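Local coordinates for NanU sialic acid binding protein (Bacteroides fragilis, PDB 4L7T) that binds sialic acid as a SusD-family protein of the bacterial outer membrane, probably with high affinity, at residues D480-T483 with S487-A490; K458-E463 with E467-Y472; L395-A400 with L474-A479; F55-P60 with A97-V102; K178-D183 with G214-W219. All coordinates share one frame; numbering follows the deposited sequence. Where two conformers were deposited one is given.

Contact 1 (D480-T483 with S487-A490). With NA (sodium ion), chain F.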
# COMPACT_ATOMS: atom_id res chain seq x y z
N ASP A 480 -2.41 15.54 14.80
CA ASP A 480 -3.73 16.11 14.86
C ASP A 480 -4.65 15.59 13.74
O ASP A 480 -5.86 15.46 13.91
CB ASP A 480 -3.68 17.65 14.76
CG ASP A 480 -3.26 18.32 16.10
OD1 ASP A 480 -3.20 17.60 17.14
OD2 ASP A 480 -3.04 19.57 16.13
N TYR A 481 -4.04 15.33 12.57
CA TYR A 481 -4.86 14.72 11.54
C TYR A 481 -5.26 13.26 11.90
O TYR A 481 -6.38 12.80 11.65
CB TYR A 481 -4.11 14.67 10.18
CG TYR A 481 -3.88 15.99 9.57
CD1 TYR A 481 -4.77 16.50 8.59
CD2 TYR A 481 -2.80 16.76 10.00
CE1 TYR A 481 -4.54 17.78 8.01
CE2 TYR A 481 -2.60 18.03 9.46
CZ TYR A 481 -3.46 18.51 8.48
OH TYR A 481 -3.23 19.76 7.88
N VAL A 482 -4.32 12.54 12.49
CA VAL A 482 -4.55 11.13 12.94
C VAL A 482 -5.63 11.11 14.04
O VAL A 482 -6.60 10.35 13.91
CB VAL A 482 -3.26 10.49 13.49
CG1 VAL A 482 -3.54 9.07 14.14
CG2 VAL A 482 -2.18 10.32 12.40
N THR A 483 -5.47 11.92 15.10
CA THR A 483 -6.41 11.82 16.24
C THR A 483 -7.80 12.37 15.86
O THR A 483 -8.81 11.95 16.42
CB THR A 483 -5.80 12.54 17.50
OG1 THR A 483 -5.61 13.90 17.18
CG2 THR A 483 -4.51 11.87 17.89
N SER A 487 -9.21 6.40 15.99
CA SER A 487 -9.17 6.22 17.44
C SER A 487 -7.81 6.14 18.10
O SER A 487 -7.69 5.86 19.31
CB SER A 487 -9.94 4.94 17.77
OG SER A 487 -9.45 3.87 16.99
N ALA A 488 -6.74 6.35 17.32
CA ALA A 488 -5.36 6.32 17.81
C ALA A 488 -5.12 7.53 18.66
O ALA A 488 -5.68 8.59 18.38
CB ALA A 488 -4.34 6.32 16.63
N VAL A 489 -4.26 7.36 19.67
CA VAL A 489 -3.88 8.56 20.48
C VAL A 489 -2.43 8.95 20.19
O VAL A 489 -1.63 8.15 19.72
CB VAL A 489 -4.11 8.25 21.98
CG1 VAL A 489 -5.61 7.96 22.24
CG2 VAL A 489 -3.25 7.11 22.45
N ALA A 490 -2.07 10.20 20.48
CA ALA A 490 -0.78 10.73 20.07
C ALA A 490 0.41 10.02 20.68
O ALA A 490 1.48 10.06 20.10
CB ALA A 490 -0.72 12.26 20.36
NA NA F . -9.73 10.40 17.81
O HOH W 1 -8.17 9.75 19.08
O HOH W 2 -11.58 10.54 16.48
O HOH W 3 -11.19 9.01 19.11
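V482 and T483 of helix 479-485 meet A488 to A490 where the chain, on leaving the helix, doubles back alongside its last turns. This helix-to-loop turn of a SusD-family protein also holds a sodium site, and it illustrates how one threonine can serve packing, helix and metal at once. Starting at CB, T483 lies beside the A488 carbonyl. Its methyl CG2 goes further and meets A488 O at 3.5 Å, while A490 N lies 3.9 Å from CG2. A carbon thus faces polar backbone atoms. No hydrogen bond spans the two segments. The other branch, OG1, is tucked beside both main-chain bonds of its own residue (chi1 61°) and turns back along the helix to bond the carbonyl of A479. V482 adds the apolar part: CG1, anti to its own N, touches A488 CB at 3.8 Å, and W471 of the preceding helix packs against both residues. The turn is tied further by T486, whose OG1 is hydrogen-bonded to V482 O and to A488 N. T486 also gives its carbonyl to the sodium, which thus has five ligands in the model, two backbone oxygens and three waters. Both carbonyls lie at the C-terminal end of the helix, where the helix dipole would be expected to suit a cation. T483 O coordinates the sodium directly at 2.3 Å. The 487-490 segment joins the site through a water, which lies 2.1 Å from the sodium and donates to A488 O at 2.8 Å.

Contact 2 (K458-E463 with E467-Y472); sequences KERMRE and EGKRWY. With EDO (1,2-ethanediol), chain D.
E467 faces E463 across the short turn that links helix 452-463 to helix 470-477, in a buried helical hairpin of the SusD family, and its carboxylate comes close without bonding: OE2 lies 3.2 Å from E463 O, and both atoms are acceptors. The positive setting probably makes this tolerable, since OE2 is salt-bridged to K365 and R387, and R387 also serves the E463 carboxylate. G468 follows with positive phi (69°), carrying the chain through the turn, and K469 then directs its CB at the first helix. A bend at chi2 (-52°) swings the lysine aside, so that its CD passes 4.0 Å from R460 NH2 while the ammonium leads away to I385. R460 itself is fixed by salt bridges to D473 and D390, acids that probably ease the nearness of the two like charges. R470 comes next and bears the fullest packing. Its chain, bent at chi2 (57°), brings the guanidinium under M461, which extends over it: SD stands 3.5 Å above the centre of the plane and CE is 3.5 Å from R470 NH2. This methionine is modelled in two conformers, so the detail belongs to one of them. R470 has its strongest polar partner in D63. A 1,2-ethanediol, probably from the crystallisation liquor, lies between the segments, its exact placing doubtful. Around the hairpin, helices 388-401 and 407-418 pack on 458-463 through L393 and V413, whereas helix 479-485 meets 467-472 where R485 and V482 touch R470 and W471.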
# COMPACT_ATOMS: atom_id res chain seq x y z
N LYS A 458 -8.50 13.88 0.73
CA LYS A 458 -9.77 13.42 0.20
C LYS A 458 -9.53 12.67 -1.12
O LYS A 458 -10.08 11.61 -1.33
CB LYS A 458 -10.75 14.63 0.03
CG LYS A 458 -11.96 14.17 -0.76
CD LYS A 458 -13.03 15.37 -0.80
CE LYS A 458 -12.57 16.49 -1.78
NZ LYS A 458 -13.34 17.71 -1.46
N GLU A 459 -8.67 13.23 -1.98
CA GLU A 459 -8.47 12.63 -3.28
C GLU A 459 -7.74 11.27 -3.10
O GLU A 459 -8.07 10.29 -3.79
CB GLU A 459 -7.62 13.52 -4.18
CG GLU A 459 -7.82 13.07 -5.70
CD GLU A 459 -9.25 13.21 -6.16
OE1 GLU A 459 -9.95 14.18 -5.68
OE2 GLU A 459 -9.70 12.47 -7.04
N ARG A 460 -6.82 11.22 -2.16
CA ARG A 460 -6.10 9.95 -1.87
C ARG A 460 -7.02 8.92 -1.26
O ARG A 460 -6.83 7.75 -1.48
CB ARG A 460 -4.87 10.25 -1.02
CG ARG A 460 -3.77 11.06 -1.77
CD ARG A 460 -2.45 11.19 -0.96
NE ARG A 460 -1.77 9.90 -0.68
CZ ARG A 460 -0.92 9.29 -1.53
NH1 ARG A 460 -0.59 9.87 -2.68
NH2 ARG A 460 -0.27 8.15 -1.19
N MET A 461 -7.99 9.36 -0.47
CA MET A 461 -8.92 8.40 0.12
C MET A 461 -9.81 7.78 -0.96
O MET A 461 -10.07 6.57 -0.92
CB MET A 461 -9.79 9.03 1.20
CG MET A 461 -10.41 7.96 2.00
SD MET A 461 -11.51 8.80 3.14
CE MET A 461 -11.75 7.64 4.44
N ARG A 462 -10.18 8.57 -1.96
CA ARG A 462 -11.08 8.10 -3.02
C ARG A 462 -10.27 7.22 -3.96
O ARG A 462 -10.79 6.25 -4.50
CB ARG A 462 -11.65 9.28 -3.79
CG ARG A 462 -12.57 10.11 -2.94
CD ARG A 462 -13.16 11.28 -3.70
NE ARG A 462 -14.29 11.84 -2.91
CZ ARG A 462 -14.81 13.05 -3.04
NH1 ARG A 462 -14.24 13.99 -3.80
NH2 ARG A 462 -15.88 13.41 -2.31
N GLU A 463 -9.00 7.54 -4.18
CA GLU A 463 -8.18 6.85 -5.21
C GLU A 463 -7.56 5.52 -4.70
O GLU A 463 -7.37 4.58 -5.51
CB GLU A 463 -7.01 7.81 -5.56
CG GLU A 463 -6.11 7.42 -6.80
CD GLU A 463 -6.91 7.29 -8.13
OE1 GLU A 463 -7.94 7.97 -8.36
OE2 GLU A 463 -6.42 6.44 -8.94
N GLU A 467 -5.52 0.00 -0.81
CA GLU A 467 -4.17 0.04 -1.28
C GLU A 467 -3.12 0.40 -0.26
O GLU A 467 -1.98 0.68 -0.62
CB GLU A 467 -4.08 0.91 -2.58
CG GLU A 467 -4.78 0.30 -3.78
CD GLU A 467 -4.69 1.23 -4.99
OE1 GLU A 467 -3.55 1.28 -5.55
OE2 GLU A 467 -5.74 1.87 -5.32
N GLY A 468 -3.47 0.38 1.06
CA GLY A 468 -2.45 0.56 2.12
C GLY A 468 -1.85 1.92 2.23
O GLY A 468 -0.69 2.04 2.59
N LYS A 469 -2.68 2.92 2.03
CA LYS A 469 -2.21 4.31 2.06
C LYS A 469 -2.80 5.17 3.22
O LYS A 469 -2.07 6.04 3.72
CB LYS A 469 -2.60 5.08 0.77
CG LYS A 469 -2.06 4.44 -0.54
CD LYS A 469 -0.60 4.19 -0.42
CE LYS A 469 -0.07 3.55 -1.75
NZ LYS A 469 1.40 3.02 -1.72
N ARG A 470 -4.05 4.98 3.60
CA ARG A 470 -4.83 6.00 4.40
C ARG A 470 -4.09 6.32 5.73
O ARG A 470 -4.03 7.49 6.14
CB ARG A 470 -6.25 5.50 4.61
CG ARG A 470 -7.14 6.48 5.46
CD ARG A 470 -7.27 7.87 4.91
NE ARG A 470 -8.37 8.50 5.66
CZ ARG A 470 -8.85 9.72 5.32
NH1 ARG A 470 -8.31 10.42 4.31
NH2 ARG A 470 -9.91 10.18 6.01
N TRP A 471 -3.73 5.27 6.48
CA TRP A 471 -3.04 5.48 7.77
C TRP A 471 -1.75 6.23 7.58
O TRP A 471 -1.48 7.27 8.30
CB TRP A 471 -2.87 4.17 8.51
CG TRP A 471 -1.98 4.24 9.71
CD1 TRP A 471 -0.66 3.85 9.78
CD2 TRP A 471 -2.34 4.69 11.04
NE1 TRP A 471 -0.15 4.06 11.09
CE2 TRP A 471 -1.15 4.60 11.85
CE3 TRP A 471 -3.55 5.21 11.60
CZ2 TRP A 471 -1.14 4.96 13.21
CZ3 TRP A 471 -3.51 5.60 12.97
CH2 TRP A 471 -2.32 5.48 13.73
N TYR A 472 -0.96 5.83 6.58
CA TYR A 472 0.29 6.58 6.38
C TYR A 472 0.04 8.04 5.86
O TYR A 472 0.91 8.90 6.17
CB TYR A 472 1.15 5.82 5.36
CG TYR A 472 1.90 4.63 5.88
CD1 TYR A 472 2.45 4.61 7.16
CD2 TYR A 472 2.09 3.50 5.03
CE1 TYR A 472 3.25 3.52 7.55
CE2 TYR A 472 2.89 2.39 5.42
CZ TYR A 472 3.50 2.46 6.67
OH TYR A 472 4.28 1.42 7.07
C1 EDO D . -7.17 5.39 1.30
O1 EDO D . -8.64 5.26 1.02
C2 EDO D . -6.10 6.37 0.77
O2 EDO D . -5.45 7.51 1.50

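Contact 3 (L395-A400 with L474-A479). With ACT (acetate ion), chain B.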
# COMPACT_ATOMS: atom_id res chain seq x y z
N LEU A 395 2.92 14.61 -5.87
CA LEU A 395 3.43 15.86 -6.42
C LEU A 395 2.54 17.06 -6.03
O LEU A 395 3.09 18.09 -5.58
CB LEU A 395 3.62 15.71 -7.91
CG LEU A 395 4.11 16.96 -8.64
CD1 LEU A 395 5.48 17.41 -8.06
CD2 LEU A 395 4.24 16.54 -10.10
N ALA A 396 1.20 16.85 -6.07
CA ALA A 396 0.21 17.82 -5.56
C ALA A 396 0.54 18.15 -4.10
O ALA A 396 0.52 19.32 -3.70
CB ALA A 396 -1.22 17.24 -5.68
N GLU A 397 0.82 17.12 -3.29
CA GLU A 397 1.07 17.35 -1.87
C GLU A 397 2.35 18.10 -1.68
O GLU A 397 2.42 19.04 -0.84
CB GLU A 397 1.15 16.01 -1.19
CG GLU A 397 1.15 16.13 0.36
CD GLU A 397 0.64 14.86 1.06
OE1 GLU A 397 0.66 13.73 0.47
OE2 GLU A 397 0.15 14.96 2.20
N ALA A 398 3.42 17.73 -2.40
CA ALA A 398 4.69 18.48 -2.25
C ALA A 398 4.45 19.96 -2.65
O ALA A 398 5.01 20.89 -1.98
CB ALA A 398 5.78 17.88 -3.17
N LYS A 399 3.70 20.17 -3.71
CA LYS A 399 3.37 21.55 -4.20
C LYS A 399 2.62 22.32 -3.10
O LYS A 399 2.98 23.45 -2.72
CB LYS A 399 2.60 21.52 -5.51
CG LYS A 399 3.55 21.20 -6.70
CD LYS A 399 2.84 21.15 -8.04
CE LYS A 399 3.90 21.03 -9.11
NZ LYS A 399 3.17 21.18 -10.43
N ALA A 400 1.62 21.68 -2.54
CA ALA A 400 0.80 22.32 -1.47
C ALA A 400 1.65 22.65 -0.26
O ALA A 400 1.54 23.75 0.28
CB ALA A 400 -0.28 21.39 -1.06
N LEU A 474 -2.49 10.07 6.76
CA LEU A 474 -2.78 10.85 7.98
C LEU A 474 -1.53 11.02 8.78
O LEU A 474 -1.29 12.14 9.24
CB LEU A 474 -3.89 10.20 8.85
CG LEU A 474 -5.23 10.10 8.12
CD1 LEU A 474 -6.26 9.32 8.92
CD2 LEU A 474 -5.85 11.51 7.87
N ARG A 475 -0.77 9.96 8.97
CA ARG A 475 0.46 10.06 9.79
C ARG A 475 1.44 11.06 9.22
O ARG A 475 2.11 11.75 9.99
CB ARG A 475 1.21 8.70 9.87
CG ARG A 475 0.51 7.73 10.82
CD ARG A 475 1.03 7.79 12.28
NE ARG A 475 2.38 7.30 12.39
CZ ARG A 475 3.46 7.94 12.78
NH1 ARG A 475 3.45 9.23 13.09
NH2 ARG A 475 4.61 7.28 12.81
N LEU A 476 1.59 11.12 7.89
CA LEU A 476 2.56 12.08 7.35
C LEU A 476 2.15 13.52 7.77
O LEU A 476 2.97 14.36 8.13
CB LEU A 476 2.62 11.93 5.80
CG LEU A 476 3.24 13.15 5.09
CD1 LEU A 476 4.71 13.08 5.32
CD2 LEU A 476 2.90 13.03 3.56
N LEU A 477 0.86 13.80 7.72
CA LEU A 477 0.42 15.20 7.96
C LEU A 477 0.51 15.59 9.42
O LEU A 477 0.74 16.78 9.71
CB LEU A 477 -0.91 15.47 7.37
CG LEU A 477 -0.83 15.54 5.81
CD1 LEU A 477 -2.13 15.96 5.24
CD2 LEU A 477 0.25 16.44 5.28
N GLY A 478 0.30 14.61 10.29
CA GLY A 478 0.66 14.78 11.72
C GLY A 478 -0.41 14.29 12.69
O GLY A 478 -1.53 13.87 12.32
N ALA A 479 -0.01 14.30 13.96
CA ALA A 479 -0.78 13.68 15.03
C ALA A 479 -2.20 14.24 15.06
O ALA A 479 -3.15 13.46 15.30
CB ALA A 479 -0.06 13.87 16.40
C ACT B . 2.77 16.71 14.02
O ACT B . 3.28 16.47 12.87
OXT ACT B . 2.45 15.73 14.79
CH3 ACT B . 2.53 18.14 14.42
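E397 reaches from helix 388-401 to L476 and L477 at the end of helix 470-477, a meeting of two helices in the helix-rich SusD fold. The backbones stand well apart, with E397 CA and L477 CA 10.1 Å from one another, and the long acidic chain spans the distance. With CG anti to its N (chi1 -170°) and the rest extended, E397 approaches the leucines from the opposite direction. The close part is small: OE2 lies 3.4 Å from L477 CD2 and 3.6 Å from L476 CD2, so one oxygen rests on a methyl of each leucine. No hydrogen bond joins the segments. A buried carboxylate with such neighbours would probably have a raised pKa, although residues beyond the two segments may alter this. CD of R460 packs near the same carboxylate. Beyond L477 the arrangement becomes looser and more open to solvent. The helix ends, its last carbonyls taken up by R222 and Q223, and G478 turns the chain with a phi of 135°. G478 is also the N-cap of helix 479-485, which starts at the more exposed A479. An acetate, probably from the crystallisation liquor, settles at this helix start, held as well by Q223. It takes up the first amide of the new helix in a nearly straight bond, A479 N to acetate OXT, 3.0 Å long with an angle of 174° at the hydrogen.

Contact 4 (F55-P60 with A97-V102)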
# COMPACT_ATOMS: atom_id res chain seq x y z
N PHE A 55 -0.11 -3.79 3.59
CA PHE A 55 -1.44 -3.30 3.68
C PHE A 55 -1.82 -3.00 5.13
O PHE A 55 -2.38 -1.93 5.44
CB PHE A 55 -2.39 -4.38 3.15
CG PHE A 55 -3.83 -4.11 3.39
CD1 PHE A 55 -4.50 -3.04 2.76
CD2 PHE A 55 -4.49 -4.83 4.39
CE1 PHE A 55 -5.79 -2.78 3.10
CE2 PHE A 55 -5.82 -4.60 4.68
CZ PHE A 55 -6.48 -3.60 4.07
N LEU A 56 -1.50 -3.96 6.02
CA LEU A 56 -1.91 -3.76 7.45
C LEU A 56 -1.20 -2.55 8.06
O LEU A 56 -1.81 -1.83 8.86
CB LEU A 56 -1.55 -5.02 8.31
CG LEU A 56 -2.35 -6.28 8.04
CD1 LEU A 56 -1.92 -7.37 9.05
CD2 LEU A 56 -3.90 -6.08 8.08
N LEU A 57 0.07 -2.34 7.71
CA LEU A 57 0.77 -1.18 8.24
C LEU A 57 0.18 0.14 7.68
O LEU A 57 0.24 1.16 8.34
CB LEU A 57 2.27 -1.27 7.91
CG LEU A 57 2.99 -2.44 8.67
CD1 LEU A 57 4.39 -2.50 8.09
CD2 LEU A 57 3.03 -2.12 10.19
N GLY A 58 -0.31 0.12 6.44
CA GLY A 58 -0.61 1.39 5.79
C GLY A 58 -2.06 1.78 5.86
O GLY A 58 -2.36 2.94 5.51
N GLU A 59 -2.97 0.87 6.21
CA GLU A 59 -4.39 1.23 6.12
C GLU A 59 -5.33 0.99 7.32
O GLU A 59 -5.99 1.93 7.73
CB GLU A 59 -4.98 0.62 4.83
CG GLU A 59 -6.45 0.88 4.57
CD GLU A 59 -6.90 0.47 3.21
OE1 GLU A 59 -6.14 0.69 2.21
OE2 GLU A 59 -8.06 0.00 3.08
N PRO A 60 -5.46 -0.23 7.84
CA PRO A 60 -6.66 -0.46 8.73
C PRO A 60 -6.66 0.16 10.16
O PRO A 60 -7.69 0.05 10.82
CB PRO A 60 -6.72 -1.98 8.90
CG PRO A 60 -5.69 -2.56 7.90
CD PRO A 60 -4.80 -1.50 7.43
N ALA A 97 7.05 -7.36 11.08
CA ALA A 97 6.29 -7.67 9.86
C ALA A 97 7.10 -8.64 8.97
O ALA A 97 6.84 -8.71 7.79
CB ALA A 97 5.92 -6.33 9.05
N GLY A 98 8.12 -9.32 9.55
CA GLY A 98 8.87 -10.29 8.74
C GLY A 98 9.90 -9.59 7.87
O GLY A 98 10.51 -10.26 7.01
N MET A 99 10.12 -8.31 8.06
CA MET A 99 10.97 -7.53 7.12
C MET A 99 12.47 -7.84 7.18
O MET A 99 13.14 -7.80 6.15
CB MET A 99 10.72 -6.03 7.21
CG MET A 99 9.34 -5.71 6.71
SD MET A 99 9.02 -3.95 6.57
CE MET A 99 7.38 -4.16 6.01
N TYR A 100 12.95 -8.25 8.35
CA TYR A 100 14.41 -8.44 8.52
C TYR A 100 14.93 -9.63 7.75
O TYR A 100 16.10 -9.62 7.36
CB TYR A 100 14.80 -8.46 10.02
CG TYR A 100 14.89 -7.09 10.61
CD1 TYR A 100 15.91 -6.19 10.29
CD2 TYR A 100 13.88 -6.62 11.51
CE1 TYR A 100 15.95 -4.94 10.83
CE2 TYR A 100 13.90 -5.37 12.04
CZ TYR A 100 14.92 -4.52 11.73
OH TYR A 100 15.07 -3.25 12.27
N LYS A 101 14.09 -10.63 7.54
CA LYS A 101 14.45 -11.80 6.77
C LYS A 101 14.75 -11.34 5.32
O LYS A 101 15.70 -11.87 4.69
CB LYS A 101 13.31 -12.80 6.77
CG LYS A 101 13.50 -13.99 5.80
CD LYS A 101 12.49 -15.09 6.08
CE LYS A 101 11.90 -15.73 4.81
NZ LYS A 101 12.47 -17.10 4.48
N VAL A 102 13.92 -10.39 4.82
CA VAL A 102 14.08 -9.88 3.44
C VAL A 102 15.30 -9.04 3.34
O VAL A 102 16.11 -9.25 2.39
CB VAL A 102 12.85 -9.07 2.97
CG1 VAL A 102 13.00 -8.74 1.47
CG2 VAL A 102 11.59 -9.93 3.20
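L57 and M99 reach toward each other tip to tip, bringing the end of helix 51-58 against the start of the 97-102 segment. The pair is an example of torsions selecting which atoms touch. L57 sets CG anti to its carbonyl carbon (chi1 -67°), and its CD1 branch then continues the line away from the backbone, ending 4.0 Å from M99 CE. From the other segment M99 answers with the same first torsion and a chain kept straight through both remaining bonds, so that its methyl, rather than its sulfur, makes the touch. A97 supplies a second partner, with a shorter side chain and slightly farther off: its CB lies 4.2 Å from the same L57 CD1. One leucine methyl thus receives both neighbours. A97 is brought in by an unusual backbone, since it and G98 both have positive phi, in a left-handed turn; the A97 carbonyl is hydrogen-bonded by N53. Further round, I93 and W495 pack on L57, whereas L138 and H141 of helix 121-146 pack on M99, placing the pair in the buried interior. With methyls alone facing one another, and no hydrogen bond between the segments, the contact rests on dispersion and the hydrophobic effect. Such forces are only weakly directional, and the side-chain torsions decide which methyls meet.

Contact 5 (K178-D183 with G214-W219)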
# COMPACT_ATOMS: atom_id res chain seq x y z
N LYS A 178 18.66 8.61 8.12
CA LYS A 178 19.93 8.81 7.42
C LYS A 178 20.27 7.61 6.51
O LYS A 178 20.73 7.79 5.33
CB LYS A 178 21.09 9.08 8.43
CG LYS A 178 22.45 9.33 7.76
CD LYS A 178 23.48 9.76 8.83
CE LYS A 178 24.94 9.74 8.30
NZ LYS A 178 25.75 10.16 9.47
N GLN A 179 20.07 6.41 7.00
CA GLN A 179 20.43 5.22 6.25
C GLN A 179 19.50 5.11 5.04
O GLN A 179 19.96 4.67 3.98
CB GLN A 179 20.31 3.95 7.08
CG GLN A 179 20.66 2.68 6.33
CD GLN A 179 22.14 2.73 5.92
OE1 GLN A 179 22.98 3.17 6.69
NE2 GLN A 179 22.41 2.40 4.66
N ILE A 180 18.21 5.49 5.21
CA ILE A 180 17.24 5.28 4.10
C ILE A 180 17.66 6.21 2.96
O ILE A 180 17.70 5.79 1.78
CB ILE A 180 15.80 5.64 4.57
CG1 ILE A 180 15.22 4.51 5.46
CG2 ILE A 180 14.79 5.90 3.37
CD1 ILE A 180 13.95 5.07 6.37
N LYS A 181 17.99 7.45 3.31
CA LYS A 181 18.45 8.46 2.35
C LYS A 181 19.76 8.05 1.69
O LYS A 181 19.87 8.24 0.45
CB LYS A 181 18.58 9.84 2.94
CG LYS A 181 17.18 10.49 3.20
CD LYS A 181 17.44 11.82 3.87
CE LYS A 181 16.16 12.55 4.26
NZ LYS A 181 16.43 13.79 5.06
N GLU A 182 20.71 7.49 2.46
CA GLU A 182 21.93 6.90 1.82
C GLU A 182 21.63 5.76 0.83
O GLU A 182 22.30 5.65 -0.25
CB GLU A 182 22.94 6.42 2.86
CG GLU A 182 23.47 7.53 3.72
CD GLU A 182 24.65 7.06 4.64
OE1 GLU A 182 25.23 5.96 4.41
OE2 GLU A 182 24.99 7.82 5.56
N ASP A 183 20.69 4.88 1.17
CA ASP A 183 20.33 3.81 0.28
C ASP A 183 19.62 4.35 -0.99
O ASP A 183 19.78 3.78 -2.06
CB ASP A 183 19.43 2.78 0.99
CG ASP A 183 20.23 1.83 1.88
OD1 ASP A 183 21.50 1.74 1.71
OD2 ASP A 183 19.60 1.14 2.77
N GLY A 214 10.24 10.53 -3.21
CA GLY A 214 9.18 11.56 -2.96
C GLY A 214 8.59 11.30 -1.55
O GLY A 214 8.53 12.23 -0.74
N GLU A 215 8.16 10.08 -1.26
CA GLU A 215 7.52 9.84 0.06
C GLU A 215 8.50 10.14 1.23
O GLU A 215 8.07 10.69 2.27
CB GLU A 215 7.03 8.39 0.16
CG GLU A 215 5.98 7.94 -0.81
CD GLU A 215 5.51 6.55 -0.37
OE1 GLU A 215 6.36 5.59 -0.24
OE2 GLU A 215 4.29 6.46 -0.16
N VAL A 216 9.79 9.75 1.07
CA VAL A 216 10.76 9.80 2.14
C VAL A 216 11.10 11.26 2.42
O VAL A 216 11.16 11.67 3.62
CB VAL A 216 11.98 8.96 1.71
CG1 VAL A 216 13.22 9.35 2.50
CG2 VAL A 216 11.68 7.47 1.93
N TYR A 217 11.26 12.07 1.36
CA TYR A 217 11.55 13.46 1.63
C TYR A 217 10.34 14.30 2.06
O TYR A 217 10.51 15.25 2.83
CB TYR A 217 12.30 14.10 0.43
CG TYR A 217 13.76 13.71 0.46
CD1 TYR A 217 14.70 14.61 0.96
CD2 TYR A 217 14.20 12.47 -0.03
CE1 TYR A 217 16.06 14.27 0.95
CE2 TYR A 217 15.58 12.11 -0.01
CZ TYR A 217 16.48 12.99 0.50
OH TYR A 217 17.84 12.62 0.52
N LEU A 218 9.12 13.95 1.67
CA LEU A 218 7.94 14.52 2.34
C LEU A 218 7.92 14.18 3.84
O LEU A 218 7.64 15.09 4.63
CB LEU A 218 6.65 14.03 1.69
CG LEU A 218 6.36 14.52 0.27
CD1 LEU A 218 5.03 13.92 -0.31
CD2 LEU A 218 6.35 16.10 0.31
N TRP A 219 8.19 12.91 4.19
CA TRP A 219 8.21 12.49 5.63
C TRP A 219 9.35 13.21 6.35
O TRP A 219 9.13 13.76 7.47
CB TRP A 219 8.38 10.97 5.69
CG TRP A 219 8.30 10.49 7.13
CD1 TRP A 219 9.29 10.52 8.10
CD2 TRP A 219 7.12 10.03 7.78
NE1 TRP A 219 8.78 10.06 9.29
CE2 TRP A 219 7.47 9.74 9.12
CE3 TRP A 219 5.80 9.78 7.34
CZ2 TRP A 219 6.54 9.24 10.06
CZ3 TRP A 219 4.87 9.28 8.26
CH2 TRP A 219 5.27 9.00 9.63
O HOH W 4 18.39 10.24 -0.80
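K181 lies over a face of the Y217 ring, the main crossing between two consecutive helices, 173-191 and 206-223. Their segments 178-183 and 214-219 run roughly antiparallel, with 148° between their directions and axes 11.0 Å apart. Such a helical hairpin is consistent with the TPR relationship of SusD-type families. The lysine extends fully beyond CG, which lets its methylenes follow the aromatic plane: CG and CD are each 3.5 Å from Y217 OH, and CE then sits above the ring, 4.0 Å from the ring centroid and 24° off its normal, in a CH-pi contact displaced toward the rim. The ammonium goes past the ring to S220, with D230 as a weak, distant ion partner. Y217 also touches D230, T233 and A234 of helix 227-244. Beside this pair, I180 and V216 meet at an angle, CG2 of I180 being 3.8 Å from CG2 of V216, while V216 CG1 fits between I180 and the K181 stem. A water in the plane of the ring, at its edge, completes the link: it donates to K181 O at 2.8 Å and is hydrogen-bonded to Y217 OH at the same length. Lysine carbon thus serves as an apolar surface. Within the two segments the link is apolar contact, CH-pi and a water, and the K181 ammonium adds a hydrogen bond to S220, one turn further along the facing helix.

In the fold
Helix 470-477 is the common thread: contacts 2 and 3 both use it, their centres about 12 Å apart, and helix 479-485 of contact 1 follows directly. W471 joins contact 2 to contact 1, its CZ3 3.7 Å from V482 CG1. Contact 4, from the N-terminal part, joins contact 2 where E59 OE1 and G468 N are 2.9 Å apart, probably hydrogen-bonded. Contact 5 meets contact 3 through L476 CD1, 3.6 Å from W219 CA, but touches none of contacts 1, 2 and 4. The sodium sits at contact 1, about 12 Å from the R470 side chain of contact 2; none of the five holds bound sialic acid.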